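Local coordinates for putative ArsC family related protein (Bacteroides fragilis, PDB 3GKX) that is of unknown function but belongs to the ArsC family, whose thioredoxin-like members include arsenate reductases, and may therefore act in thiol-dependent redox chemistry, at residues Thr6-Pro12 against Tyr31-Val37; Trp23-Ile29 against Trp116-Lys120; Trp49-Ser53 against Val102-Val107. One frame throughout, in Å; residues are numbered along the deposited sequence.

All three contacts lie in one thioredoxin-like domain whose sheet runs in the order 32-35, 7-10, 100-102, 107-109. Interaction 1 pairs the first two strands; interaction 2 sets the C-terminal segment against the end of helix 15-26, and interaction 3, its centre about 16 Å from that of interaction 2, sets helix 43-53 against the loop between strands 100-102 and 107-109. Phe8 CE2 approaches Trp116 CH2 (4.1 Å) where interactions 1 and 2 meet. Interaction 1 meets interaction 3 at Leu7 N and Val102 O (2.7 Å), a probable hydrogen bond. Leu119 CD2 and Phe106 CE1 (3.4 Å) join interactions 2 and 3. Gln10 touches Cys17 of a possible thioredoxin-type CxxC pair, Cys14 and Cys17.

Interaction 1: residues Thr6-Pro12 against Tyr31-Val37; sequences TLFLQYP and YTNRLIV
Strands 7-10 and 32-35 run parallel, their axes 4.7 Å apart at closest approach and crossing at -28°, with Leu7 paired to Thr32, Phe8 to Asn33, Leu9 to Arg34 and Gln10 to Leu35. Thr6 O accepts a hydrogen bond from Thr32 N (2.9 Å). Leu7 sends CD1 to 4.1 Å from Arg34 CB. Phe8 N donates to Thr32 O (3.0 Å); its t side chain, on the other face, brings CB to 3.3 Å from Tyr31 CD1 (Tyr31 chi1 p). Leu9 returns to the face of Leu7, with CD2 over the Arg34 guanidinium, 3.4 Å from NE. The extended Arg34 also forms a salt bridge with Glu45 and donates from NE to Asp39 O. Gln10 (chi1 p), on the face of Phe8, donates from N to Arg34 O (2.9 Å) and weakly from NE2 to Asn33 OD1 (3.3 Å). Gln10 O accepts from Ile36 N (2.9 Å) and from a water (2.7 Å), which accepts a weak hydrogen bond from Val37 N (3.3 Å). Tyr11 CD1 packs 3.6 Å from Val37 CG2, and Pro12 CG 3.7 Å from Leu35 CD2. With helix 15-26 connecting the strands and packing on Phe8, this is the beta-alpha-beta unit that opens a thioredoxin-like fold.

Interaction 2: residues Trp23-Ile29 against Trp116-Lys120; sequences WLIENNI and WEKLK
Trp23, on the last turn of helix 15-26, is the chief residue of this contact. Its t rotamer (chi2 97°) lays the indole against Trp116: Trp116 CB sits 3.9 Å from the centroid of the Trp23 six-membered ring, 16° off its normal, a CH-pi contact, and Trp23 CH2 is 3.1 Å from Trp116 O. The Trp116 indole turns its edge to the Trp23 face, planes at 87°. Trp116 CZ3 packs 3.9 Å from Leu24 CG; beyond the segments Trp116 touches Phe8 of strand 7-10 and meets Phe111 edge-to-face, so the C-terminal segment joins helix 15-26 beside the sheet. Leu119, in the 3-10 segment 117-119, places CD1 4.2 Å from both Trp23 CZ3 and Leu24 CD2. A Schellman motif with Asn28 at C-prime ends the helix, and Ile29 CD1 comes 3.3 Å from Leu119 O. Lys120 CD lies 4.0 Å from Trp23 CZ2, its NZ salt-bridged to Glu117 OE1 (2.7 Å). No hydrogen bond crosses; the contact rests mainly on aromatic and aliphatic packing, with carbons also lying against carbonyl oxygens.

Interaction 3: residues Trp49-Ser53 against Val102-Val107; sequences WIPLS and VTERFV
The end of helix 43-53, kinked where Pro51 N has no bond to the preceding turn, meets the turn between strands 100-102 and 107-109. In the apolar part, Trp49 (chi1 m, chi2 -17°) presents a ring face to Val102, whose CG2 lies 3.8 Å from the centroid of the Trp49 five-membered ring, 16° off its normal, a CH-pi contact. Trp49 also packs on Leu7 and Leu9, so the helix lies against that face of the sheet. Val107 (t) places CG2 3.9 Å from Trp49 CB and 3.7 Å from Leu52 CB.

A second group sets carbons against carbonyls. Leu52 (chi1 t, chi2 p) brings CD1 to only 2.9 Å from Arg105 O and CD2 to 3.6 Å from Thr103 O. Ser53 CA, 4.5 Å from Val107 CA, makes a CA-H...O contact with Val107 O (3.4 Å).

Each segment also has polar bonds of its own. Ser53 OG donates to Ile50 O (2.5 Å) and is hydrogen-bonded to Leu55 N; Thr103 N and OG1 both donate to Phe106 O (2.9 and 3.0 Å).

No direct hydrogen bond spans the segments: apolar and CH-pi contacts are supplemented by Leu52 against backbone carbonyls and by one water donating to Ser53 O (2.9 Å) and Val107 O (2.7 Å).

Interaction 1: residues Thr6-Pro12 against Tyr31-Val37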
loop_
_atom_site.group_PDB
_atom_site.type_symbol
_atom_site.label_atom_id
_atom_site.label_comp_id
_atom_site.label_asym_id
_atom_site.label_seq_id
_atom_site.Cartn_x
_atom_site.Cartn_y
_atom_site.Cartn_z
ATOM N N THR B 6 15.760 -6.798 13.163
ATOM C CA THR B 6 14.736 -5.786 13.224
ATOM C C THR B 6 15.343 -4.408 13.266
ATOM O O THR B 6 16.005 -4.049 14.233
ATOM C CB THR B 6 13.851 -5.990 14.456
ATOM O OG1 THR B 6 13.408 -7.357 14.522
ATOM C CG2 THR B 6 12.664 -5.076 14.413
ATOM N N LEU B 7 15.091 -3.608 12.240
ATOM C CA LEU B 7 15.699 -2.293 12.180
ATOM C C LEU B 7 14.649 -1.250 12.523
ATOM O O LEU B 7 13.602 -1.189 11.885
ATOM C CB LEU B 7 16.366 -2.067 10.817
ATOM C CG LEU B 7 17.100 -0.748 10.551
ATOM C CD1 LEU B 7 18.481 -0.681 11.321
ATOM C CD2 LEU B 7 17.309 -0.577 9.070
ATOM N N PHE B 8 14.928 -0.486 13.587
ATOM C CA PHE B 8 14.095 0.597 14.120
ATOM C C PHE B 8 14.634 1.999 13.767
ATOM O O PHE B 8 15.644 2.460 14.332
ATOM C CB PHE B 8 14.101 0.477 15.635
ATOM C CG PHE B 8 13.249 1.490 16.338
ATOM C CD1 PHE B 8 13.773 2.246 17.393
ATOM C CD2 PHE B 8 11.920 1.673 15.977
ATOM C CE1 PHE B 8 12.971 3.164 18.098
ATOM C CE2 PHE B 8 11.103 2.617 16.666
ATOM C CZ PHE B 8 11.632 3.360 17.731
ATOM N N LEU B 9 13.961 2.673 12.838
ATOM C CA LEU B 9 14.376 3.981 12.420
ATOM C C LEU B 9 13.473 5.047 13.038
ATOM O O LEU B 9 12.235 5.048 12.861
ATOM C CB LEU B 9 14.376 4.076 10.903
ATOM C CG LEU B 9 15.386 3.267 10.093
ATOM C CD1 LEU B 9 14.758 1.918 9.628
ATOM C CD2 LEU B 9 15.855 4.108 8.894
ATOM N N GLN B 10 14.093 5.970 13.758
ATOM C CA GLN B 10 13.327 6.931 14.553
ATOM C C GLN B 10 14.016 8.285 14.673
ATOM O O GLN B 10 15.198 8.412 14.371
ATOM C CB GLN B 10 13.060 6.361 15.960
ATOM C CG GLN B 10 14.335 6.134 16.770
ATOM C CD GLN B 10 14.185 6.574 18.208
ATOM O OE1 GLN B 10 13.153 7.149 18.598
ATOM N NE2 GLN B 10 15.223 6.331 19.009
ATOM N N TYR B 11 13.239 9.276 15.117
ATOM C CA TYR B 11 13.726 10.588 15.529
ATOM C C TYR B 11 13.381 10.752 17.017
ATOM O O TYR B 11 12.197 10.873 17.363
ATOM C CB TYR B 11 13.109 11.713 14.669
ATOM C CG TYR B 11 13.584 13.104 15.040
ATOM C CD1 TYR B 11 14.871 13.535 14.709
ATOM C CD2 TYR B 11 12.752 13.987 15.744
ATOM C CE1 TYR B 11 15.318 14.822 15.064
ATOM C CE2 TYR B 11 13.188 15.281 16.104
ATOM C CZ TYR B 11 14.468 15.686 15.753
ATOM O OH TYR B 11 14.909 16.941 16.089
ATOM N N PRO B 12 14.416 10.740 17.896
ATOM C CA PRO B 12 14.252 10.594 19.354
ATOM C C PRO B 12 13.371 11.667 20.025
ATOM O O PRO B 12 12.695 11.352 21.013
ATOM C CB PRO B 12 15.692 10.679 19.890
ATOM C CG PRO B 12 16.561 10.389 18.756
ATOM C CD PRO B 12 15.831 10.960 17.548
ATOM N N TYR B 31 16.203 -5.241 18.716
ATOM C CA TYR B 31 16.250 -4.474 17.480
ATOM C C TYR B 31 17.515 -3.635 17.457
ATOM O O TYR B 31 18.213 -3.478 18.471
ATOM C CB TYR B 31 15.067 -3.532 17.382
ATOM C CG TYR B 31 15.072 -2.438 18.434
ATOM C CD1 TYR B 31 15.569 -1.162 18.145
ATOM C CD2 TYR B 31 14.606 -2.688 19.736
ATOM C CE1 TYR B 31 15.567 -0.146 19.136
ATOM C CE2 TYR B 31 14.629 -1.711 20.707
ATOM C CZ TYR B 31 15.095 -0.441 20.395
ATOM O OH TYR B 31 15.078 0.529 21.355
ATOM N N THR B 32 17.794 -3.098 16.288
ATOM C CA THR B 32 18.948 -2.269 16.063
ATOM C C THR B 32 18.412 -0.861 15.847
ATOM O O THR B 32 17.563 -0.654 14.967
ATOM C CB THR B 32 19.672 -2.734 14.817
ATOM O OG1 THR B 32 20.004 -4.130 14.943
ATOM C CG2 THR B 32 20.931 -1.897 14.584
ATOM N N ASN B 33 18.866 0.086 16.675
ATOM C CA ASN B 33 18.482 1.507 16.568
ATOM C C ASN B 33 19.108 2.128 15.323
ATOM O O ASN B 33 20.120 1.621 14.800
ATOM C CB ASN B 33 18.864 2.284 17.843
ATOM C CG ASN B 33 18.027 3.569 18.051
ATOM O OD1 ASN B 33 16.804 3.523 18.238
ATOM N ND2 ASN B 33 18.704 4.718 18.054
ATOM N N ARG B 34 18.444 3.166 14.805
ATOM C CA ARG B 34 18.926 3.987 13.687
ATOM C C ARG B 34 18.120 5.290 13.658
ATOM O O ARG B 34 16.874 5.292 13.729
ATOM C CB ARG B 34 18.872 3.236 12.349
ATOM C CG ARG B 34 19.210 4.067 11.105
ATOM C CD ARG B 34 19.311 3.212 9.824
ATOM N NE ARG B 34 19.290 4.038 8.608
ATOM C CZ ARG B 34 19.396 3.574 7.364
ATOM N NH1 ARG B 34 19.364 4.428 6.358
ATOM N NH2 ARG B 34 19.535 2.264 7.113
ATOM N N LEU B 35 18.858 6.394 13.576
ATOM C CA LEU B 35 18.323 7.740 13.587
ATOM C C LEU B 35 17.982 8.099 12.151
ATOM O O LEU B 35 18.885 8.298 11.305
ATOM C CB LEU B 35 19.361 8.724 14.143
ATOM C CG LEU B 35 20.081 8.404 15.463
ATOM C CD1 LEU B 35 21.499 9.043 15.513
ATOM C CD2 LEU B 35 19.248 8.773 16.718
ATOM N N ILE B 36 16.678 8.184 11.880
ATOM C CA ILE B 36 16.158 8.457 10.544
ATOM C C ILE B 36 16.654 9.783 9.929
ATOM O O ILE B 36 16.698 9.923 8.708
ATOM C CB ILE B 36 14.618 8.419 10.563
ATOM C CG1 ILE B 36 14.054 7.956 9.218
ATOM C CG2 ILE B 36 14.008 9.769 11.042
ATOM C CD1 ILE B 36 12.572 7.603 9.315
ATOM N N VAL B 37 17.019 10.758 10.764
ATOM C CA VAL B 37 17.476 12.037 10.249
ATOM C C VAL B 37 18.988 12.067 9.993
ATOM O O VAL B 37 19.407 12.431 8.900
ATOM C CB VAL B 37 17.000 13.215 11.137
ATOM C CG1 VAL B 37 17.539 14.538 10.617
ATOM C CG2 VAL B 37 15.468 13.240 11.166
HETATM O O HOH W 1 16.405 10.761 14.047
#

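Interaction 2: residues Trp23-Ile29 against Trp116-Lys120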
loop_
_atom_site.group_PDB
_atom_site.type_symbol
_atom_site.label_atom_id
_atom_site.label_comp_id
_atom_site.label_asym_id
_atom_site.label_seq_id
_atom_site.Cartn_x
_atom_site.Cartn_y
_atom_site.Cartn_z
ATOM N N TRP B 23 6.988 0.444 23.460
ATOM C CA TRP B 23 6.357 -0.807 23.039
ATOM C C TRP B 23 7.337 -1.933 22.651
ATOM O O TRP B 23 7.161 -3.075 23.086
ATOM C CB TRP B 23 5.338 -0.555 21.915
ATOM C CG TRP B 23 4.489 -1.750 21.566
ATOM C CD1 TRP B 23 3.243 -2.013 22.014
ATOM C CD2 TRP B 23 4.847 -2.841 20.701
ATOM N NE1 TRP B 23 2.788 -3.202 21.494
ATOM C CE2 TRP B 23 3.756 -3.733 20.686
ATOM C CE3 TRP B 23 5.996 -3.166 19.974
ATOM C CZ2 TRP B 23 3.760 -4.916 19.934
ATOM C CZ3 TRP B 23 6.014 -4.353 19.236
ATOM C CH2 TRP B 23 4.905 -5.208 19.217
ATOM N N LEU B 24 8.366 -1.643 21.851
ATOM C CA LEU B 24 9.348 -2.700 21.515
ATOM C C LEU B 24 10.020 -3.297 22.756
ATOM O O LEU B 24 10.268 -4.499 22.806
ATOM C CB LEU B 24 10.456 -2.199 20.584
ATOM C CG LEU B 24 10.189 -1.828 19.131
ATOM C CD1 LEU B 24 11.441 -1.106 18.643
ATOM C CD2 LEU B 24 9.837 -3.073 18.304
ATOM N N ILE B 25 10.366 -2.461 23.727
ATOM C CA ILE B 25 11.035 -2.975 24.929
ATOM C C ILE B 25 10.046 -3.739 25.818
ATOM O O ILE B 25 10.322 -4.871 26.241
ATOM C CB ILE B 25 11.780 -1.889 25.724
ATOM C CG1 ILE B 25 12.788 -1.157 24.808
ATOM C CG2 ILE B 25 12.476 -2.523 26.886
ATOM C CD1 ILE B 25 13.336 0.159 25.387
ATOM N N GLU B 26 8.890 -3.120 26.074
ATOM C CA GLU B 26 7.787 -3.793 26.768
ATOM C C GLU B 26 7.561 -5.188 26.163
ATOM O O GLU B 26 7.429 -6.154 26.891
ATOM C CB GLU B 26 6.512 -2.948 26.687
ATOM C CG GLU B 26 5.320 -3.454 27.473
ATOM C CD GLU B 26 4.040 -2.716 27.096
ATOM O OE1 GLU B 26 3.451 -3.009 26.021
ATOM O OE2 GLU B 26 3.619 -1.835 27.878
ATOM N N ASN B 27 7.561 -5.301 24.837
ATOM C CA ASN B 27 7.286 -6.595 24.210
ATOM C C ASN B 27 8.476 -7.529 23.977
ATOM O O ASN B 27 8.335 -8.573 23.329
ATOM C CB ASN B 27 6.411 -6.428 22.962
ATOM C CG ASN B 27 4.996 -6.019 23.324
ATOM O OD1 ASN B 27 4.131 -6.872 23.560
ATOM N ND2 ASN B 27 4.772 -4.713 23.448
ATOM N N ASN B 28 9.625 -7.158 24.549
ATOM C CA ASN B 28 10.866 -7.938 24.488
ATOM C C ASN B 28 11.461 -8.092 23.095
ATOM O O ASN B 28 12.177 -9.044 22.844
ATOM C CB ASN B 28 10.667 -9.300 25.129
ATOM C CG ASN B 28 10.422 -9.193 26.590
ATOM O OD1 ASN B 28 9.342 -9.538 27.078
ATOM N ND2 ASN B 28 11.413 -8.683 27.317
ATOM N N ILE B 29 11.166 -7.149 22.204
ATOM C CA ILE B 29 11.710 -7.208 20.841
ATOM C C ILE B 29 13.103 -6.556 20.754
ATOM O O ILE B 29 13.251 -5.334 20.875
ATOM C CB ILE B 29 10.743 -6.611 19.773
ATOM C CG1 ILE B 29 9.287 -7.093 20.008
ATOM C CG2 ILE B 29 11.236 -6.921 18.350
ATOM C CD1 ILE B 29 8.968 -8.547 19.497
ATOM N N TRP B 116 2.065 -3.696 14.855
ATOM C CA TRP B 116 3.382 -4.055 15.387
ATOM C C TRP B 116 3.412 -5.440 16.036
ATOM O O TRP B 116 4.484 -6.002 16.271
ATOM C CB TRP B 116 3.886 -2.970 16.327
ATOM C CG TRP B 116 4.342 -1.780 15.565
ATOM C CD1 TRP B 116 3.692 -1.172 14.535
ATOM C CD2 TRP B 116 5.568 -1.074 15.743
ATOM N NE1 TRP B 116 4.434 -0.113 14.064
ATOM C CE2 TRP B 116 5.595 -0.036 14.785
ATOM C CE3 TRP B 116 6.652 -1.217 16.619
ATOM C CZ2 TRP B 116 6.656 0.866 14.688
ATOM C CZ3 TRP B 116 7.703 -0.312 16.523
ATOM C CH2 TRP B 116 7.699 0.712 15.565
ATOM N N GLU B 117 2.223 -5.994 16.293
ATOM C CA GLU B 117 2.088 -7.352 16.798
ATOM C C GLU B 117 2.619 -8.440 15.847
ATOM O O GLU B 117 2.938 -9.527 16.317
ATOM C CB GLU B 117 0.634 -7.638 17.168
ATOM C CG GLU B 117 0.067 -6.735 18.259
ATOM C CD GLU B 117 0.358 -7.242 19.661
ATOM O OE1 GLU B 117 0.392 -8.482 19.861
ATOM O OE2 GLU B 117 0.539 -6.398 20.568
ATOM N N LYS B 118 2.741 -8.161 14.536
ATOM C CA LYS B 118 3.314 -9.141 13.586
ATOM C C LYS B 118 4.742 -9.487 13.977
ATOM O O LYS B 118 5.255 -10.526 13.579
ATOM C CB LYS B 118 3.324 -8.628 12.142
ATOM C CG LYS B 118 1.995 -8.190 11.573
ATOM C CD LYS B 118 2.206 -7.153 10.486
ATOM C CE LYS B 118 0.943 -6.325 10.268
ATOM N NZ LYS B 118 1.220 -5.006 9.591
ATOM N N LEU B 119 5.386 -8.602 14.736
ATOM C CA LEU B 119 6.755 -8.817 15.252
ATOM C C LEU B 119 6.860 -9.800 16.422
ATOM O O LEU B 119 7.974 -10.134 16.818
ATOM C CB LEU B 119 7.356 -7.485 15.723
ATOM C CG LEU B 119 7.508 -6.360 14.692
ATOM C CD1 LEU B 119 7.580 -4.985 15.355
ATOM C CD2 LEU B 119 8.724 -6.634 13.830
ATOM N N LYS B 120 5.722 -10.231 16.997
ATOM C CA LYS B 120 5.718 -11.072 18.216
ATOM C C LYS B 120 5.643 -12.549 17.871
ATOM O O LYS B 120 6.297 -12.981 16.922
ATOM C CB LYS B 120 4.571 -10.690 19.164
ATOM C CG LYS B 120 4.787 -9.381 19.968
ATOM C CD LYS B 120 3.482 -8.842 20.548
ATOM C CE LYS B 120 3.048 -9.597 21.806
ATOM N NZ LYS B 120 1.573 -9.532 22.081
#

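Interaction 3: residues Trp49-Ser53 against Val102-Val107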
loop_
_atom_site.group_PDB
_atom_site.type_symbol
_atom_site.label_atom_id
_atom_site.label_comp_id
_atom_site.label_asym_id
_atom_site.label_seq_id
_atom_site.Cartn_x
_atom_site.Cartn_y
_atom_site.Cartn_z
ATOM N N TRP B 49 12.113 -1.142 0.805
ATOM C CA TRP B 49 11.205 -1.035 1.969
ATOM C C TRP B 49 9.759 -0.742 1.606
ATOM O O TRP B 49 8.865 -1.242 2.266
ATOM C CB TRP B 49 11.686 -0.023 2.996
ATOM C CG TRP B 49 13.023 -0.375 3.532
ATOM C CD1 TRP B 49 13.635 -1.587 3.453
ATOM C CD2 TRP B 49 13.921 0.487 4.272
ATOM N NE1 TRP B 49 14.870 -1.525 4.063
ATOM C CE2 TRP B 49 15.065 -0.269 4.573
ATOM C CE3 TRP B 49 13.877 1.826 4.664
ATOM C CZ2 TRP B 49 16.160 0.268 5.246
ATOM C CZ3 TRP B 49 14.959 2.354 5.350
ATOM C CH2 TRP B 49 16.083 1.576 5.632
ATOM N N ILE B 50 9.521 0.039 0.552
ATOM C CA ILE B 50 8.157 0.470 0.277
ATOM C C ILE B 50 7.265 -0.696 -0.171
ATOM O O ILE B 50 6.165 -0.855 0.373
ATOM C CB ILE B 50 8.126 1.645 -0.728
ATOM C CG1 ILE B 50 8.660 2.898 -0.068
ATOM C CG2 ILE B 50 6.697 1.855 -1.299
ATOM C CD1 ILE B 50 9.007 4.006 -1.073
ATOM N N PRO B 51 7.718 -1.491 -1.179
ATOM C CA PRO B 51 6.958 -2.671 -1.590
ATOM C C PRO B 51 6.709 -3.653 -0.449
ATOM O O PRO B 51 5.623 -4.179 -0.364
ATOM C CB PRO B 51 7.820 -3.329 -2.687
ATOM C CG PRO B 51 8.975 -2.457 -2.888
ATOM C CD PRO B 51 8.814 -1.185 -2.113
ATOM N N LEU B 52 7.682 -3.844 0.435
ATOM C CA LEU B 52 7.522 -4.742 1.607
ATOM C C LEU B 52 6.473 -4.234 2.545
ATOM O O LEU B 52 5.796 -5.021 3.190
ATOM C CB LEU B 52 8.843 -4.852 2.374
ATOM C CG LEU B 52 9.203 -6.066 3.217
ATOM C CD1 LEU B 52 8.777 -7.377 2.558
ATOM C CD2 LEU B 52 10.726 -6.018 3.405
ATOM N N SER B 53 6.331 -2.913 2.629
ATOM C CA SER B 53 5.320 -2.309 3.490
ATOM C C SER B 53 3.907 -2.516 2.960
ATOM O O SER B 53 2.984 -2.471 3.739
ATOM C CB SER B 53 5.545 -0.791 3.634
ATOM O OG SER B 53 5.005 -0.137 2.496
ATOM N N VAL B 102 11.928 -2.231 9.961
ATOM C CA VAL B 102 12.251 -3.007 8.771
ATOM C C VAL B 102 12.657 -4.399 9.283
ATOM O O VAL B 102 13.525 -4.507 10.166
ATOM C CB VAL B 102 13.441 -2.342 8.009
ATOM C CG1 VAL B 102 13.902 -3.161 6.813
ATOM C CG2 VAL B 102 13.083 -0.943 7.597
ATOM N N THR B 103 12.002 -5.446 8.772
ATOM C CA THR B 103 12.445 -6.837 8.970
ATOM C C THR B 103 12.442 -7.485 7.594
ATOM O O THR B 103 12.023 -6.852 6.630
ATOM C CB THR B 103 11.498 -7.653 9.881
ATOM O OG1 THR B 103 10.245 -7.780 9.222
ATOM C CG2 THR B 103 11.235 -6.931 11.231
ATOM N N GLU B 104 12.922 -8.729 7.510
ATOM C CA GLU B 104 13.015 -9.477 6.263
ATOM C C GLU B 104 11.667 -9.629 5.556
ATOM O O GLU B 104 11.583 -9.529 4.358
ATOM C CB GLU B 104 13.587 -10.882 6.545
ATOM C CG GLU B 104 14.501 -11.424 5.435
ATOM C CD GLU B 104 14.539 -12.947 5.382
ATOM O OE1 GLU B 104 13.884 -13.591 6.217
ATOM O OE2 GLU B 104 15.224 -13.521 4.508
ATOM N N ARG B 105 10.612 -9.900 6.307
ATOM C CA ARG B 105 9.307 -10.162 5.710
ATOM C C ARG B 105 8.407 -8.932 5.615
ATOM O O ARG B 105 7.541 -8.892 4.748
ATOM C CB ARG B 105 8.568 -11.241 6.501
ATOM C CG ARG B 105 8.829 -12.637 5.994
ATOM C CD ARG B 105 8.038 -13.697 6.770
ATOM N NE ARG B 105 8.070 -14.948 6.048
ATOM C CZ ARG B 105 7.586 -16.095 6.501
ATOM N NH1 ARG B 105 7.033 -16.164 7.703
ATOM N NH2 ARG B 105 7.669 -17.193 5.752
ATOM N N PHE B 106 8.577 -7.941 6.498
ATOM C CA PHE B 106 7.684 -6.746 6.466
ATOM C C PHE B 106 8.311 -5.436 6.933
ATOM O O PHE B 106 9.284 -5.458 7.652
ATOM C CB PHE B 106 6.396 -6.996 7.242
ATOM C CG PHE B 106 6.628 -7.516 8.603
ATOM C CD1 PHE B 106 6.806 -6.639 9.661
ATOM C CD2 PHE B 106 6.729 -8.872 8.814
ATOM C CE1 PHE B 106 7.079 -7.133 10.928
ATOM C CE2 PHE B 106 6.971 -9.379 10.059
ATOM C CZ PHE B 106 7.150 -8.517 11.123
ATOM N N VAL B 107 7.724 -4.312 6.514
ATOM C CA VAL B 107 8.117 -3.008 6.958
ATOM C C VAL B 107 6.907 -2.319 7.535
ATOM O O VAL B 107 5.872 -2.220 6.869
ATOM C CB VAL B 107 8.710 -2.151 5.786
ATOM C CG1 VAL B 107 8.885 -0.626 6.209
ATOM C CG2 VAL B 107 10.040 -2.774 5.248
HETATM O O HOH W 2 3.198 -1.961 6.541
#